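Local coordinates for protein putative trimethylamine methyltransferase (Rhizobium meliloti, PDB 4YYC) that probably transfers methyl groups, as a member of the trimethylamine methyltransferase family, at residues R154-K166 and S176-A188. Numbering follows the deposited sequence.
Sequences RYATIEDFRNFVK and SSGGTVCEPVDIA
Residues 176-188, an irregular chain, run back along the helix that starts at Ile-158, the CA atoms of Thr-157 and Pro-184 lying 4.1 Å apart. Val-185 N, in the type I beta turn from Pro-184 to Ile-187, donates across the contact to Ala-156 O (2.8 Å, N-H...O 166°). That turn presents Asp-186, whose OD1 takes Ile-158 N through its syn lone pair at 2.9 Å; OD2 reaches Glu-159 N through a water. Pro-184 CB and Ile-187 CD1 pack against Ile-158 CB. Further along, Val-181 CG2 sits over the centre of the Phe-161 ring, 3.6 Å from the centroid and 12° off the normal, a CH-pi contact, while Cys-182 O lies at the ring edge, 3.2 Å from CD2. With CG anti to the backbone N (chi1 -167°), Phe-161 extends its ring to this loop. Cys-182 SG lies against the helix backbone, 3.5 Å from Phe-161 N, also touching Ala-156 CB and Asp-160 CB. Asp-160 N donates to Thr-157 OG1 and Thr-157 N to Asp-160 OD2, a capping box; Asp-160 also receives NH1 and NH2 of Arg-154 end-on, one per oxygen, with Tyr-404 OH as a further partner of OD1. Replacing Asp-160 by alanine would probably leave the Arg-154 guanidinium without this partner and Thr-157 N without its capping acceptor. Carboxylates thus meet backbone N-H groups at the helix start, an arrangement likely to be favoured by the helix dipole, whereas later turns are mainly apolar at Phe-161, Phe-164 and Val-181, burying Cys-182 O without a hydrogen-bond partner, until a water joins Val-165 O to Ser-177 OG, which also bonds His-200.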
loop_
_atom_site.group_PDB
_atom_site.type_symbol
_atom_site.label_atom_id
_atom_site.label_comp_id
_atom_site.label_asym_id
_atom_site.label_seq_id
_atom_site.Cartn_x
_atom_site.Cartn_y
_atom_site.Cartn_z
ATOM N N ARG A 154 21.226 -4.591 -20.103
ATOM C CA ARG A 154 22.640 -4.440 -20.463
ATOM C C ARG A 154 23.366 -3.664 -19.392
ATOM O O ARG A 154 22.723 -2.998 -18.568
ATOM C CB ARG A 154 22.732 -3.757 -21.805
ATOM C CG ARG A 154 22.076 -2.388 -21.864
ATOM C CD ARG A 154 22.476 -1.605 -23.099
ATOM N NE ARG A 154 21.751 -0.340 -23.172
ATOM C CZ ARG A 154 22.032 0.748 -22.435
ATOM N NH1 ARG A 154 23.030 0.766 -21.552
ATOM N NH2 ARG A 154 21.291 1.822 -22.564
ATOM N N TYR A 155 24.707 -3.656 -19.407
ATOM C CA TYR A 155 25.423 -2.821 -18.437
ATOM C C TYR A 155 25.092 -1.366 -18.636
ATOM O O TYR A 155 24.929 -0.889 -19.780
ATOM C CB TYR A 155 26.958 -2.982 -18.584
ATOM C CG TYR A 155 27.419 -4.278 -18.020
ATOM C CD1 TYR A 155 27.525 -4.431 -16.682
ATOM C CD2 TYR A 155 27.696 -5.369 -18.827
ATOM C CE1 TYR A 155 27.942 -5.618 -16.124
ATOM C CE2 TYR A 155 28.100 -6.574 -18.270
ATOM C CZ TYR A 155 28.212 -6.675 -16.922
ATOM O OH TYR A 155 28.611 -7.812 -16.272
ATOM N N ALA A 156 24.928 -0.683 -17.523
ATOM C CA ALA A 156 24.668 0.751 -17.507
ATOM C C ALA A 156 25.893 1.551 -17.957
ATOM O O ALA A 156 27.013 1.122 -17.740
ATOM C CB ALA A 156 24.336 1.154 -16.089
ATOM N N THR A 157 25.633 2.718 -18.558
ATOM C CA THR A 157 26.679 3.615 -19.058
ATOM C C THR A 157 26.500 4.991 -18.470
ATOM O O THR A 157 25.497 5.298 -17.835
ATOM C CB THR A 157 26.572 3.771 -20.577
ATOM O OG1 THR A 157 25.323 4.395 -20.903
ATOM C CG2 THR A 157 26.686 2.417 -21.268
ATOM N N ILE A 158 27.504 5.847 -18.709
ATOM C CA ILE A 158 27.357 7.244 -18.280
ATOM C C ILE A 158 26.201 7.941 -18.973
ATOM O O ILE A 158 25.607 8.843 -18.390
ATOM C CB ILE A 158 28.704 7.986 -18.437
ATOM C CG1 ILE A 158 28.662 9.349 -17.752
ATOM C CG2 ILE A 158 29.110 8.094 -19.891
ATOM C CD1 ILE A 158 28.546 9.315 -16.249
ATOM N N GLU A 159 25.916 7.589 -20.221
ATOM C CA GLU A 159 24.748 8.130 -20.904
ATOM C C GLU A 159 23.462 7.762 -20.126
ATOM O O GLU A 159 22.588 8.620 -19.898
ATOM C CB GLU A 159 24.671 7.655 -22.349
ATOM C CG GLU A 159 23.516 8.289 -23.064
ATOM C CD GLU A 159 23.516 8.014 -24.554
ATOM O OE1 GLU A 159 24.549 7.562 -25.142
ATOM O OE2 GLU A 159 22.434 8.211 -25.129
ATOM N N ASP A 160 23.348 6.502 -19.668
ATOM C CA ASP A 160 22.203 6.149 -18.854
ATOM C C ASP A 160 22.173 6.919 -17.543
ATOM O O ASP A 160 21.108 7.369 -17.088
ATOM C CB ASP A 160 22.199 4.652 -18.487
ATOM C CG ASP A 160 22.116 3.758 -19.659
ATOM O OD1 ASP A 160 21.169 3.912 -20.465
ATOM O OD2 ASP A 160 23.000 2.882 -19.772
ATOM N N PHE A 161 23.338 7.044 -16.911
ATOM C CA PHE A 161 23.425 7.818 -15.651
ATOM C C PHE A 161 22.846 9.219 -15.865
ATOM O O PHE A 161 21.978 9.704 -15.144
ATOM C CB PHE A 161 24.892 7.903 -15.226
ATOM C CG PHE A 161 25.105 8.398 -13.826
ATOM C CD1 PHE A 161 25.060 9.764 -13.499
ATOM C CD2 PHE A 161 25.311 7.497 -12.796
ATOM C CE1 PHE A 161 25.223 10.180 -12.190
ATOM C CE2 PHE A 161 25.474 7.919 -11.502
ATOM C CZ PHE A 161 25.426 9.278 -11.204
ATOM N N ARG A 162 23.310 9.860 -16.924
ATOM C CA ARG A 162 22.810 11.191 -17.245
ATOM C C ARG A 162 21.303 11.188 -17.509
ATOM O O ARG A 162 20.593 12.079 -17.027
ATOM C CB ARG A 162 23.559 11.779 -18.423
ATOM C CG ARG A 162 24.963 12.169 -18.031
ATOM C CD ARG A 162 25.762 12.508 -19.249
ATOM N NE ARG A 162 27.075 12.988 -18.896
ATOM C CZ ARG A 162 27.954 13.428 -19.799
ATOM N NH1 ARG A 162 27.668 13.443 -21.120
ATOM N NH2 ARG A 162 29.121 13.883 -19.363
ATOM N N ASN A 163 20.817 10.194 -18.240
ATOM C CA ASN A 163 19.383 10.112 -18.486
ATOM C C ASN A 163 18.585 10.027 -17.167
ATOM O O ASN A 163 17.525 10.649 -17.053
ATOM C CB ASN A 163 19.027 8.962 -19.398
ATOM C CG ASN A 163 19.399 9.211 -20.834
ATOM O OD1 ASN A 163 19.578 10.362 -21.246
ATOM N ND2 ASN A 163 19.500 8.149 -21.617
ATOM N N PHE A 164 19.042 9.229 -16.224
ATOM C CA PHE A 164 18.362 9.116 -14.934
ATOM C C PHE A 164 18.430 10.408 -14.150
ATOM O O PHE A 164 17.450 10.765 -13.513
ATOM C CB PHE A 164 18.828 7.929 -14.106
ATOM C CG PHE A 164 18.263 6.594 -14.593
ATOM C CD1 PHE A 164 16.936 6.255 -14.355
ATOM C CD2 PHE A 164 19.077 5.647 -15.235
ATOM C CE1 PHE A 164 16.420 5.038 -14.792
ATOM C CE2 PHE A 164 18.544 4.428 -15.709
ATOM C CZ PHE A 164 17.211 4.159 -15.505
ATOM N N VAL A 165 19.575 11.105 -14.207
ATOM C CA VAL A 165 19.642 12.403 -13.588
ATOM C C VAL A 165 18.622 13.362 -14.209
ATOM O O VAL A 165 17.928 14.092 -13.500
ATOM C CB VAL A 165 21.053 12.980 -13.588
ATOM C CG1 VAL A 165 21.052 14.387 -13.029
ATOM C CG2 VAL A 165 21.952 12.112 -12.714
ATOM N N LYS A 166 18.537 13.357 -15.537
ATOM C CA LYS A 166 17.564 14.178 -16.237
ATOM C C LYS A 166 16.123 13.856 -15.826
ATOM O O LYS A 166 15.333 14.751 -15.556
ATOM C CB LYS A 166 17.718 14.048 -17.760
ATOM C CG LYS A 166 19.055 14.564 -18.318
ATOM C CD LYS A 166 19.118 14.283 -19.812
ATOM C CE LYS A 166 20.359 14.883 -20.428
ATOM N NZ LYS A 166 20.538 14.572 -21.862
ATOM N N SER A 176 15.254 14.740 -4.634
ATOM C CA SER A 176 16.722 14.660 -4.730
ATOM C C SER A 176 17.120 14.068 -6.054
ATOM O O SER A 176 16.444 13.183 -6.565
ATOM C CB SER A 176 17.230 13.748 -3.634
ATOM O OG SER A 176 18.606 13.424 -3.762
ATOM N N SER A 177 18.274 14.500 -6.536
ATOM C CA SER A 177 18.920 13.939 -7.727
ATOM C C SER A 177 19.457 12.542 -7.491
ATOM O O SER A 177 19.626 11.766 -8.427
ATOM C CB SER A 177 20.061 14.839 -8.169
ATOM O OG SER A 177 20.446 14.614 -9.502
ATOM N N GLY A 178 19.733 12.208 -6.250
ATOM C CA GLY A 178 20.290 10.897 -5.912
ATOM C C GLY A 178 21.824 10.839 -5.951
ATOM O O GLY A 178 22.497 11.842 -5.834
ATOM N N GLY A 179 22.303 9.602 -6.068
ATOM C CA GLY A 179 23.701 9.293 -6.027
ATOM C C GLY A 179 24.054 8.391 -7.180
ATOM O O GLY A 179 24.066 8.817 -8.328
ATOM N N THR A 180 24.292 7.129 -6.905
ATOM C CA THR A 180 24.687 6.156 -7.928
ATOM C C THR A 180 23.410 5.646 -8.618
ATOM O O THR A 180 22.980 4.518 -8.434
ATOM C CB THR A 180 25.443 5.015 -7.261
ATOM O OG1 THR A 180 26.557 5.555 -6.544
ATOM C CG2 THR A 180 25.909 3.970 -8.235
ATOM N N VAL A 181 22.829 6.488 -9.465
ATOM C CA VAL A 181 21.544 6.145 -10.100
ATOM C C VAL A 181 21.683 4.890 -10.952
ATOM O O VAL A 181 20.730 4.124 -11.093
ATOM C CB VAL A 181 20.924 7.328 -10.855
ATOM C CG1 VAL A 181 20.605 8.448 -9.887
ATOM C CG2 VAL A 181 21.813 7.872 -11.993
ATOM N N CYS A 182 22.882 4.697 -11.493
ATOM C CA CYS A 182 23.351 3.407 -11.989
ATOM C C CYS A 182 24.867 3.442 -11.940
ATOM O O CYS A 182 25.434 4.477 -11.667
ATOM C CB CYS A 182 22.811 3.115 -13.379
ATOM S SG CYS A 182 23.227 4.347 -14.646
ATOM N N GLU A 183 25.499 2.316 -12.162
ATOM C CA GLU A 183 26.953 2.228 -12.147
ATOM C C GLU A 183 27.456 2.303 -13.582
ATOM O O GLU A 183 27.254 1.352 -14.349
ATOM C CB GLU A 183 27.326 0.880 -11.513
ATOM C CG GLU A 183 28.803 0.680 -11.253
ATOM C CD GLU A 183 29.334 1.552 -10.136
ATOM O OE1 GLU A 183 28.636 1.739 -9.119
ATOM O OE2 GLU A 183 30.491 2.021 -10.247
ATOM N N PRO A 184 28.110 3.397 -13.987
ATOM C CA PRO A 184 28.527 3.513 -15.431
ATOM C C PRO A 184 29.730 2.663 -15.787
ATOM O O PRO A 184 30.833 2.901 -15.258
ATOM C CB PRO A 184 28.842 4.998 -15.607
ATOM C CG PRO A 184 29.142 5.475 -14.249
ATOM C CD PRO A 184 28.377 4.649 -13.247
ATOM N N VAL A 185 29.539 1.688 -16.653
ATOM C CA VAL A 185 30.589 0.721 -16.933
ATOM C C VAL A 185 31.676 1.293 -17.824
ATOM O O VAL A 185 32.793 0.733 -17.906
ATOM C CB VAL A 185 29.971 -0.521 -17.589
ATOM C CG1 VAL A 185 29.688 -0.277 -19.050
ATOM C CG2 VAL A 185 30.849 -1.738 -17.401
ATOM N N ASP A 186 31.363 2.366 -18.536
ATOM C CA ASP A 186 32.214 2.858 -19.627
ATOM C C ASP A 186 33.158 4.005 -19.222
ATOM O O ASP A 186 33.788 4.654 -20.084
ATOM C CB ASP A 186 31.401 3.187 -20.880
ATOM C CG ASP A 186 30.308 4.212 -20.659
ATOM O OD1 ASP A 186 29.892 4.476 -19.504
ATOM O OD2 ASP A 186 29.857 4.690 -21.725
ATOM N N ILE A 187 33.334 4.192 -17.914
ATOM C CA ILE A 187 34.356 5.044 -17.360
ATOM C C ILE A 187 35.121 4.184 -16.344
ATOM O O ILE A 187 34.531 3.426 -15.561
ATOM C CB ILE A 187 33.786 6.326 -16.714
ATOM C CG1 ILE A 187 32.952 7.095 -17.759
ATOM C CG2 ILE A 187 34.903 7.193 -16.212
ATOM C CD1 ILE A 187 32.219 8.277 -17.191
ATOM N N ALA A 188 36.444 4.345 -16.323
ATOM C CA ALA A 188 37.257 3.555 -15.391
ATOM C C ALA A 188 36.801 3.659 -13.970
ATOM O O ALA A 188 36.377 4.725 -13.517
ATOM C CB ALA A 188 38.709 3.958 -15.494
HETATM O O HOH W 1 27.772 6.392 -22.401
HETATM O O HOH W 2 18.133 15.089 -10.789
#